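Local coordinates for protein carbohydrate deacetylase Agd3 (Neosartorya fumigata, PDB 6NWZ) that probably removes N-acetyl groups from the fungal exopolysaccharide galactosaminogalactan and is required for Aspergillus fumigatus biofilm formation, at residues F475-V478 with E479-G482; T399-D402 with V403-I407; I310-S313 with S314-D317; A443-A446 with W447-G451. All blocks are in the same frame, centred on the assembly; numbering follows the deposited sequence.

Contact 1 (F475-V478 with E479-G482)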
loop_
_atom_site.group_PDB
_atom_site.type_symbol
_atom_site.label_atom_id
_atom_site.label_comp_id
_atom_site.label_asym_id
_atom_site.label_seq_id
_atom_site.Cartn_x
_atom_site.Cartn_y
_atom_site.Cartn_z
ATOM N N PHE A 475 11.591 -5.248 12.061
ATOM C CA PHE A 475 11.714 -5.459 13.499
ATOM C C PHE A 475 13.127 -5.096 13.929
ATOM O O PHE A 475 14.104 -5.617 13.378
ATOM C CB PHE A 475 11.382 -6.903 13.877
ATOM C CG PHE A 475 9.933 -7.256 13.697
ATOM C CD1 PHE A 475 8.987 -6.843 14.623
ATOM C CD2 PHE A 475 9.513 -7.984 12.594
ATOM C CE1 PHE A 475 7.647 -7.158 14.463
ATOM C CE2 PHE A 475 8.172 -8.305 12.424
ATOM C CZ PHE A 475 7.239 -7.891 13.362
ATOM N N THR A 476 13.230 -4.200 14.908
ATOM C CA THR A 476 14.532 -3.729 15.360
ATOM C C THR A 476 15.319 -4.862 16.007
ATOM O O THR A 476 14.755 -5.794 16.587
ATOM C CB THR A 476 14.368 -2.576 16.350
ATOM O OG1 THR A 476 13.738 -3.056 17.545
ATOM C CG2 THR A 476 13.518 -1.477 15.742
ATOM N N THR A 477 16.641 -4.774 15.901
ATOM C CA THR A 477 17.533 -5.787 16.432
ATOM C C THR A 477 18.575 -5.131 17.325
ATOM O O THR A 477 18.894 -3.948 17.167
ATOM C CB THR A 477 18.229 -6.559 15.313
ATOM O OG1 THR A 477 19.100 -5.674 14.600
ATOM C CG2 THR A 477 17.202 -7.131 14.347
ATOM N N VAL A 478 19.101 -5.915 18.270
ATOM C CA VAL A 478 20.141 -5.408 19.159
ATOM C C VAL A 478 21.377 -5.020 18.360
ATOM O O VAL A 478 22.066 -4.042 18.682
ATOM C CB VAL A 478 20.471 -6.451 20.246
ATOM C CG1 VAL A 478 21.608 -5.964 21.124
ATOM C CG2 VAL A 478 19.246 -6.741 21.088
ATOM N N GLU A 479 21.667 -5.766 17.292
ATOM C CA GLU A 479 22.880 -5.523 16.518
ATOM C C GLU A 479 22.773 -4.246 15.697
ATOM O O GLU A 479 23.686 -3.411 15.706
ATOM C CB GLU A 479 23.166 -6.714 15.607
ATOM C CG GLU A 479 24.293 -6.455 14.634
ATOM C CD GLU A 479 24.280 -7.410 13.463
ATOM O OE1 GLU A 479 23.902 -8.584 13.658
ATOM O OE2 GLU A 479 24.639 -6.981 12.345
ATOM N N SER A 480 21.663 -4.076 14.982
ATOM C CA SER A 480 21.520 -2.979 14.033
ATOM C C SER A 480 20.960 -1.708 14.658
ATOM O O SER A 480 21.235 -0.611 14.156
ATOM C CB SER A 480 20.619 -3.409 12.870
ATOM O OG SER A 480 21.047 -4.645 12.324
ATOM N N ASP A 481 20.187 -1.817 15.738
ATOM C CA ASP A 481 19.467 -0.673 16.274
ATOM C C ASP A 481 19.659 -0.464 17.770
ATOM O O ASP A 481 19.078 0.477 18.323
ATOM C CB ASP A 481 17.968 -0.810 15.966
ATOM C CG ASP A 481 17.707 -1.159 14.513
ATOM O OD1 ASP A 481 18.105 -0.367 13.631
ATOM O OD2 ASP A 481 17.127 -2.235 14.252
ATOM N N GLY A 482 20.458 -1.299 18.436
ATOM C CA GLY A 482 20.669 -1.191 19.864
ATOM C C GLY A 482 19.539 -1.715 20.720
ATOM O O GLY A 482 19.681 -1.750 21.949
#
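Thr477 meets Ser480 and Asp481 at the start of a short helical turn. It is the N-cap residue. Its OG1 lies between the backbone N and the carbonyl carbon (chi1 66°), which turns it in over the start of the turn. There Ser480 N donates to Thr477 OG1 at 3.0 Å, a capping bond. The hydroxyl of Ser480 reaches the same atom, and the Ser480 OG to Thr477 OG1 bond is weak at 3.2 Å. Ser480 thus meets one oxygen through both its backbone and its side chain.

Asp481 meets the backbone of the cap residue. Its CG stands beside its own backbone N (chi1 -48°), and this turns the carboxylate back toward the entering chain. Asp481 OD2 accepts from Thr477 N at 3.1 Å, using the lone pair that points away from OD1. In exchange, Asp481 N donates to Thr477 O at 2.9 Å. The two residues therefore hold each other by a reciprocal pair of bonds. The side chains of Thr476 and Asp481 cross at about a right angle, and Thr476 CB lies 3.5 Å from Asp481 OD2. Gly482 leaves the helical conformation with positive phi, and its N makes a weak bond to Val478 O at 3.2 Å.

Tyr474 OH gives Asp481 OD2 a second partner. Thr476 OG1 bonds to Phe483 O and Met486 N, and its side chain touches Val488 on strand 487-492. The capped turn, helix 478-481, thus lies in the connection between the antiparallel strands 474-475 and 487-492.

Contact 2 (T399-D402 with V403-I407)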
loop_
_atom_site.group_PDB
_atom_site.type_symbol
_atom_site.label_atom_id
_atom_site.label_comp_id
_atom_site.label_asym_id
_atom_site.label_seq_id
_atom_site.Cartn_x
_atom_site.Cartn_y
_atom_site.Cartn_z
ATOM N N THR A 399 19.773 10.905 25.062
ATOM C CA THR A 399 19.908 10.004 26.193
ATOM C C THR A 399 18.584 9.315 26.501
ATOM O O THR A 399 17.519 9.712 26.023
ATOM C CB THR A 399 20.382 10.765 27.427
ATOM O OG1 THR A 399 19.448 11.812 27.715
ATOM C CG2 THR A 399 21.748 11.367 27.187
ATOM N N TYR A 400 18.660 8.271 27.329
ATOM C CA TYR A 400 17.442 7.640 27.825
ATOM C C TYR A 400 16.588 8.637 28.600
ATOM O O TYR A 400 15.363 8.676 28.433
ATOM C CB TYR A 400 17.792 6.434 28.698
ATOM C CG TYR A 400 16.593 5.743 29.320
ATOM C CD1 TYR A 400 16.017 6.225 30.490
ATOM C CD2 TYR A 400 16.042 4.609 28.744
ATOM C CE1 TYR A 400 14.926 5.607 31.058
ATOM C CE2 TYR A 400 14.949 3.978 29.312
ATOM C CZ TYR A 400 14.397 4.485 30.471
ATOM O OH TYR A 400 13.310 3.877 31.055
ATOM N N ALA A 401 17.217 9.450 29.453
ATOM C CA ALA A 401 16.465 10.399 30.270
ATOM C C ALA A 401 15.713 11.406 29.410
ATOM O O ALA A 401 14.571 11.765 29.720
ATOM C CB ALA A 401 17.404 11.120 31.236
ATOM N N ASP A 402 16.339 11.884 28.331
ATOM C CA ASP A 402 15.661 12.824 27.444
ATOM C C ASP A 402 14.473 12.159 26.760
ATOM O O ASP A 402 13.355 12.690 26.772
ATOM C CB ASP A 402 16.638 13.377 26.401
ATOM C CG ASP A 402 17.519 14.493 26.944
ATOM O OD1 ASP A 402 17.338 14.900 28.113
ATOM O OD2 ASP A 402 18.398 14.968 26.192
ATOM N N VAL A 403 14.695 10.984 26.168
ATOM C CA VAL A 403 13.634 10.344 25.402
ATOM C C VAL A 403 12.513 9.871 26.316
ATOM O O VAL A 403 11.338 9.903 25.930
ATOM C CB VAL A 403 14.211 9.194 24.558
ATOM C CG1 VAL A 403 13.128 8.596 23.682
ATOM C CG2 VAL A 403 15.366 9.699 23.707
ATOM N N PHE A 404 12.846 9.437 27.536
ATOM C CA PHE A 404 11.811 9.015 28.477
ATOM C C PHE A 404 10.834 10.148 28.757
ATOM O O PHE A 404 9.618 9.930 28.822
ATOM C CB PHE A 404 12.443 8.526 29.780
ATOM C CG PHE A 404 11.466 7.867 30.720
ATOM C CD1 PHE A 404 10.645 8.626 31.543
ATOM C CD2 PHE A 404 11.370 6.488 30.781
ATOM C CE1 PHE A 404 9.748 8.021 32.401
ATOM C CE2 PHE A 404 10.475 5.880 31.639
ATOM C CZ PHE A 404 9.663 6.647 32.449
ATOM N N LYS A 405 11.348 11.366 28.932
ATOM C CA LYS A 405 10.477 12.516 29.118
ATOM C C LYS A 405 9.797 12.929 27.817
ATOM O O LYS A 405 8.666 13.426 27.847
ATOM C CB LYS A 405 11.272 13.680 29.715
ATOM C CG LYS A 405 11.786 13.392 31.121
ATOM C CD LYS A 405 12.337 14.634 31.801
ATOM C CE LYS A 405 13.727 14.984 31.295
ATOM N NZ LYS A 405 14.754 13.967 31.662
ATOM N N GLU A 406 10.454 12.717 26.672
ATOM C CA GLU A 406 9.821 13.019 25.391
ATOM C C GLU A 406 8.523 12.242 25.215
ATOM O O GLU A 406 7.550 12.760 24.654
ATOM C CB GLU A 406 10.783 12.711 24.242
ATOM C CG GLU A 406 11.907 13.714 24.075
ATOM C CD GLU A 406 11.416 15.054 23.574
ATOM O OE1 GLU A 406 11.863 16.089 24.115
ATOM O OE2 GLU A 406 10.582 15.070 22.644
ATOM N N ILE A 407 8.487 11.001 25.690
ATOM C CA ILE A 407 7.299 10.158 25.567
ATOM C C ILE A 407 6.312 10.421 26.698
ATOM O O ILE A 407 5.131 10.683 26.458
ATOM C CB ILE A 407 7.710 8.670 25.521
ATOM C CG1 ILE A 407 8.682 8.412 24.370
ATOM C CG2 ILE A 407 6.484 7.778 25.400
ATOM C CD1 ILE A 407 8.108 8.739 23.010
#
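Tyr400 and Phe404 lie side by side on one flank of the helix start. In both, CG is anti to the backbone N (chi1 177° and -171°), so the side chains point the same way. Their rings meet obliquely, with planes at 34° and Tyr400 CZ 3.6 Å from Phe404 CD2. Phe404 N also donates to Tyr400 O at 2.8 Å.

The packed part lies around Val403, which is buried. Its N donates to Thr399 O at 3.1 Å, and its side chain packs on helix 441-449. Asp402 and Glu406 are buried too. Glu406 N bonds to Asp402 O at 2.9 Å, while their carboxylates find partners in Leu350 N and Thr391 OG1.

The looser side carries Ala401 and Lys405, both partly exposed. The lysine chain bends at chi3 and chi4 and curls back along the helix. Its NZ donates to Ala401 O at 2.9 Å from well above the carbonyl plane. Asp402 OD1 is 4.5 Å from Lys405 NZ, too far for a salt bridge.

Thr399 OG1 accepts from Asp402 N at 3.2 Å and is also hydrogen-bonded to Asp349 OD1. This is a classical threonine N-cap, here opening the helix of the beta-alpha-beta unit formed by strand 384-387, helix 400-417 and strand 424-426.

Contact 3 (I310-S313 with S314-D317); sequences IEQS and SSTD
Ser314 and Ser315 each turn a hydroxyl back to a carbonyl of the helix that ends just before them. Ser314 grips Ile310 O twice: Ser314 N reaches it at 2.9 Å and Ser314 OG at 2.8 Å. The two donors come from opposite faces of the carbonyl plane. The hydroxyl can do this because it stands beside its own backbone N (chi1 -50°).

Ser315 repeats the double grip on Gln312 O with a different geometry. Its OG comes in the carbonyl plane at 2.6 Å, while Ser315 N donates at 3.0 Å from above that plane. The Gln312 side chain bends at chi2 and brings its amide beside this hydroxyl. Gln312 NE2 and Ser315 OG are 3.2 Å apart, but the angle is poor and they are not bonded.

The next shell holds the helix end in place. Ser313 OG bonds to Cys364 O, and Ile310 packs on helix 362-366. Ser314 touches Cys323, the disulfide partner of Cys364.

Thr316 then starts the next helix, its OG1 capping Gly319 N. Serine hydroxyls closing two carbonyls of the last turn of helix 306-313, followed directly by a threonine N-cap for helix 317-321, make this a tight helix-to-helix junction.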
loop_
_atom_site.group_PDB
_atom_site.type_symbol
_atom_site.label_atom_id
_atom_site.label_comp_id
_atom_site.label_asym_id
_atom_site.label_seq_id
_atom_site.Cartn_x
_atom_site.Cartn_y
_atom_site.Cartn_z
ATOM N N ILE A 310 2.209 24.347 24.870
ATOM C CA ILE A 310 2.634 25.146 26.014
ATOM C C ILE A 310 3.364 26.400 25.550
ATOM O O ILE A 310 3.190 27.482 26.123
ATOM C CB ILE A 310 3.504 24.303 26.965
ATOM C CG1 ILE A 310 2.796 22.994 27.328
ATOM C CG2 ILE A 310 3.844 25.099 28.219
ATOM C CD1 ILE A 310 1.504 23.181 28.094
ATOM N N GLU A 311 4.189 26.281 24.505
ATOM C CA GLU A 311 4.957 27.435 24.045
ATOM C C GLU A 311 4.046 28.504 23.454
ATOM O O GLU A 311 4.280 29.703 23.649
ATOM C CB GLU A 311 6.011 27.000 23.027
ATOM C CG GLU A 311 7.113 26.134 23.615
ATOM C CD GLU A 311 8.355 26.089 22.743
ATOM O OE1 GLU A 311 9.464 26.330 23.271
ATOM O OE2 GLU A 311 8.219 25.819 21.532
ATOM N N GLN A 312 2.999 28.092 22.738
ATOM C CA GLN A 312 2.052 29.062 22.201
ATOM C C GLN A 312 1.312 29.788 23.318
ATOM O O GLN A 312 1.175 31.016 23.280
ATOM C CB GLN A 312 1.070 28.366 21.258
ATOM C CG GLN A 312 -0.055 29.260 20.768
ATOM C CD GLN A 312 0.444 30.469 19.993
ATOM O OE1 GLN A 312 1.020 30.334 18.914
ATOM N NE2 GLN A 312 0.222 31.661 20.544
ATOM N N SER A 313 0.835 29.051 24.325
ATOM C CA SER A 313 0.182 29.697 25.459
ATOM C C SER A 313 1.131 30.639 26.184
ATOM O O SER A 313 0.702 31.680 26.696
ATOM C CB SER A 313 -0.354 28.648 26.430
ATOM O OG SER A 313 -1.392 27.892 25.837
ATOM N N SER A 314 2.416 30.296 26.235
ATOM C CA SER A 314 3.418 31.125 26.888
ATOM C C SER A 314 3.966 32.212 25.982
ATOM O O SER A 314 4.953 32.854 26.348
ATOM C CB SER A 314 4.575 30.261 27.387
ATOM O OG SER A 314 4.099 29.155 28.127
ATOM N N SER A 315 3.357 32.426 24.814
ATOM C CA SER A 315 3.863 33.421 23.874
ATOM C C SER A 315 3.733 34.847 24.397
ATOM O O SER A 315 4.470 35.724 23.938
ATOM C CB SER A 315 3.140 33.294 22.536
ATOM O OG SER A 315 1.740 33.445 22.702
ATOM N N THR A 316 2.819 35.102 25.329
ATOM C CA THR A 316 2.668 36.413 25.945
ATOM C C THR A 316 3.191 36.375 27.377
ATOM O O THR A 316 3.454 35.311 27.943
ATOM C CB THR A 316 1.202 36.874 25.918
ATOM O OG1 THR A 316 0.519 36.411 27.090
ATOM C CG2 THR A 316 0.504 36.320 24.692
ATOM N N ASP A 317 3.343 37.564 27.965
ATOM C CA ASP A 317 3.891 37.653 29.315
ATOM C C ASP A 317 2.944 37.037 30.339
ATOM O O ASP A 317 3.363 36.226 31.175
ATOM C CB ASP A 317 4.191 39.111 29.656
ATOM C CG ASP A 317 5.246 39.706 28.754
ATOM O OD1 ASP A 317 6.445 39.581 29.079
ATOM O OD2 ASP A 317 4.873 40.272 27.703
#

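Contact 4 (A443-A446 with W447-G451)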
loop_
_atom_site.group_PDB
_atom_site.type_symbol
_atom_site.label_atom_id
_atom_site.label_comp_id
_atom_site.label_asym_id
_atom_site.label_seq_id
_atom_site.Cartn_x
_atom_site.Cartn_y
_atom_site.Cartn_z
ATOM N N ALA A 443 17.021 5.076 23.333
ATOM C CA ALA A 443 15.766 5.736 23.004
ATOM C C ALA A 443 14.644 4.718 22.838
ATOM O O ALA A 443 13.555 4.887 23.397
ATOM C CB ALA A 443 15.938 6.576 21.738
ATOM N N LEU A 444 14.901 3.645 22.082
ATOM C CA LEU A 444 13.884 2.615 21.883
ATOM C C LEU A 444 13.461 1.977 23.201
ATOM O O LEU A 444 12.295 1.599 23.362
ATOM C CB LEU A 444 14.398 1.548 20.914
ATOM C CG LEU A 444 14.797 2.019 19.514
ATOM C CD1 LEU A 444 15.396 0.879 18.707
ATOM C CD2 LEU A 444 13.602 2.606 18.788
ATOM N N GLN A 445 14.391 1.847 24.152
ATOM C CA GLN A 445 14.026 1.352 25.475
ATOM C C GLN A 445 13.158 2.362 26.217
ATOM O O GLN A 445 12.227 1.978 26.936
ATOM C CB GLN A 445 15.285 1.027 26.279
ATOM C CG GLN A 445 15.021 0.361 27.623
ATOM C CD GLN A 445 14.559 -1.078 27.485
ATOM O OE1 GLN A 445 15.257 -1.915 26.911
ATOM N NE2 GLN A 445 13.376 -1.372 28.011
ATOM N N ALA A 446 13.447 3.656 26.057
ATOM C CA ALA A 446 12.600 4.679 26.661
ATOM C C ALA A 446 11.184 4.616 26.103
ATOM O O ALA A 446 10.210 4.781 26.847
ATOM C CB ALA A 446 13.207 6.064 26.443
ATOM N N TRP A 447 11.049 4.380 24.793
ATOM C CA TRP A 447 9.728 4.128 24.225
ATOM C C TRP A 447 9.084 2.919 24.884
ATOM O O TRP A 447 7.931 2.973 25.322
ATOM C CB TRP A 447 9.812 3.891 22.713
ATOM C CG TRP A 447 10.467 4.955 21.889
ATOM C CD1 TRP A 447 11.044 6.109 22.330
ATOM C CD2 TRP A 447 10.614 4.953 20.461
ATOM N NE1 TRP A 447 11.544 6.823 21.269
ATOM C CE2 TRP A 447 11.291 6.135 20.111
ATOM C CE3 TRP A 447 10.237 4.064 19.449
ATOM C CZ2 TRP A 447 11.600 6.453 18.791
ATOM C CZ3 TRP A 447 10.544 4.381 18.141
ATOM C CH2 TRP A 447 11.220 5.564 17.823
ATOM N N TRP A 448 9.826 1.811 24.958
ATOM C CA TRP A 448 9.257 0.564 25.449
ATOM C C TRP A 448 8.905 0.646 26.927
ATOM O O TRP A 448 7.951 -0.001 27.371
ATOM C CB TRP A 448 10.232 -0.586 25.201
ATOM C CG TRP A 448 9.650 -1.935 25.488
ATOM C CD1 TRP A 448 9.471 -2.512 26.714
ATOM C CD2 TRP A 448 9.174 -2.881 24.529
ATOM N NE1 TRP A 448 8.908 -3.755 26.575
ATOM C CE2 TRP A 448 8.716 -4.007 25.243
ATOM C CE3 TRP A 448 9.087 -2.887 23.132
ATOM C CZ2 TRP A 448 8.182 -5.127 24.608
ATOM C CZ3 TRP A 448 8.558 -3.996 22.504
ATOM C CH2 TRP A 448 8.113 -5.103 23.242
ATOM N N ASP A 449 9.666 1.417 27.706
ATOM C CA ASP A 449 9.358 1.543 29.125
ATOM C C ASP A 449 8.055 2.298 29.353
ATOM O O ASP A 449 7.436 2.144 30.410
ATOM C CB ASP A 449 10.527 2.207 29.851
ATOM C CG ASP A 449 11.762 1.317 29.900
ATOM O OD1 ASP A 449 11.675 0.148 29.462
ATOM O OD2 ASP A 449 12.819 1.783 30.376
ATOM N N ASN A 450 7.625 3.102 28.386
ATOM C CA ASN A 450 6.250 3.561 28.322
ATOM C C ASN A 450 5.475 2.621 27.396
ATOM O O ASN A 450 6.020 1.653 26.863
ATOM C CB ASN A 450 6.197 5.019 27.872
ATOM C CG ASN A 450 6.992 5.938 28.790
ATOM O OD1 ASN A 450 6.469 6.450 29.781
ATOM N ND2 ASN A 450 8.264 6.145 28.465
ATOM N N GLY A 451 4.194 2.892 27.191
ATOM C CA GLY A 451 3.370 1.933 26.472
ATOM C C GLY A 451 3.662 1.691 25.000
ATOM O O GLY A 451 2.830 1.095 24.309
#
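Gln445 and Asp449 join their side chains one turn apart. Gln445 NE2 donates to Asp449 OD1 at 2.7 Å in a fairly straight bond. The oxygen lies in the plane of the glutamine amide. On the carboxylate, the donor arrives on the syn side but 28° out of plane. Gln445 has CG anti to its N and a bend at chi2, which swing the amide along the helix toward the aspartate. Asp449 N also bonds to Gln445 O, so the pair is joined through backbone and side chain.

Asn450 closes the helix end. Its ND2 donates to Ala446 O at 2.9 Å, with the acceptor near the amide plane. Its backbone N makes a weak bond to the same oxygen at 3.4 Å. The side-chain amide thus supports a carbonyl where the helical bonding runs out.

Trp447 carries the packing. Its N bonds to Ala443 O at 2.9 Å, and that carbonyl oxygen also lies over one face of the indole. Leu444 CD2 sits over the face of the six-membered ring, 3.8 Å from its centroid and 19° off the normal, a CH-pi contact. The CG of the tryptophan stands beside its own backbone N (chi1 -56°), so the ring runs back along the helix toward Leu444.

The indole is fixed further by Trp447 NE1 bonding to Gln395 OE1. Trp448 makes a cation-pi contact with Arg453. Ala443, Ala446 and Trp447 all press on Val403, so helix 441-449 packs against helix 400-417, just ahead of strand 454-456.

In the fold
All four contacts lie in the deacetylase domain. Along the chain they come in series: contact 3, contact 2, contact 4, contact 1. Contacts 2 and 4 are neighbours, with centres about 9 Å apart, where helices 400-417 and 441-449 pack together. Contact 1 touches contact 4 through Leu444, their centres about 14 Å apart. Contact 3 stands farther off, about 23 Å from contact 2 between centres. The helices of contacts 2 and 4 accompany the mixed sheet that includes strands 384-387, 424-426 and 454-456. The side chain of zinc-binding His392 lies about 6 Å from that of Glu406 in contact 2, so the start of helix 400-417 lies near the metal site.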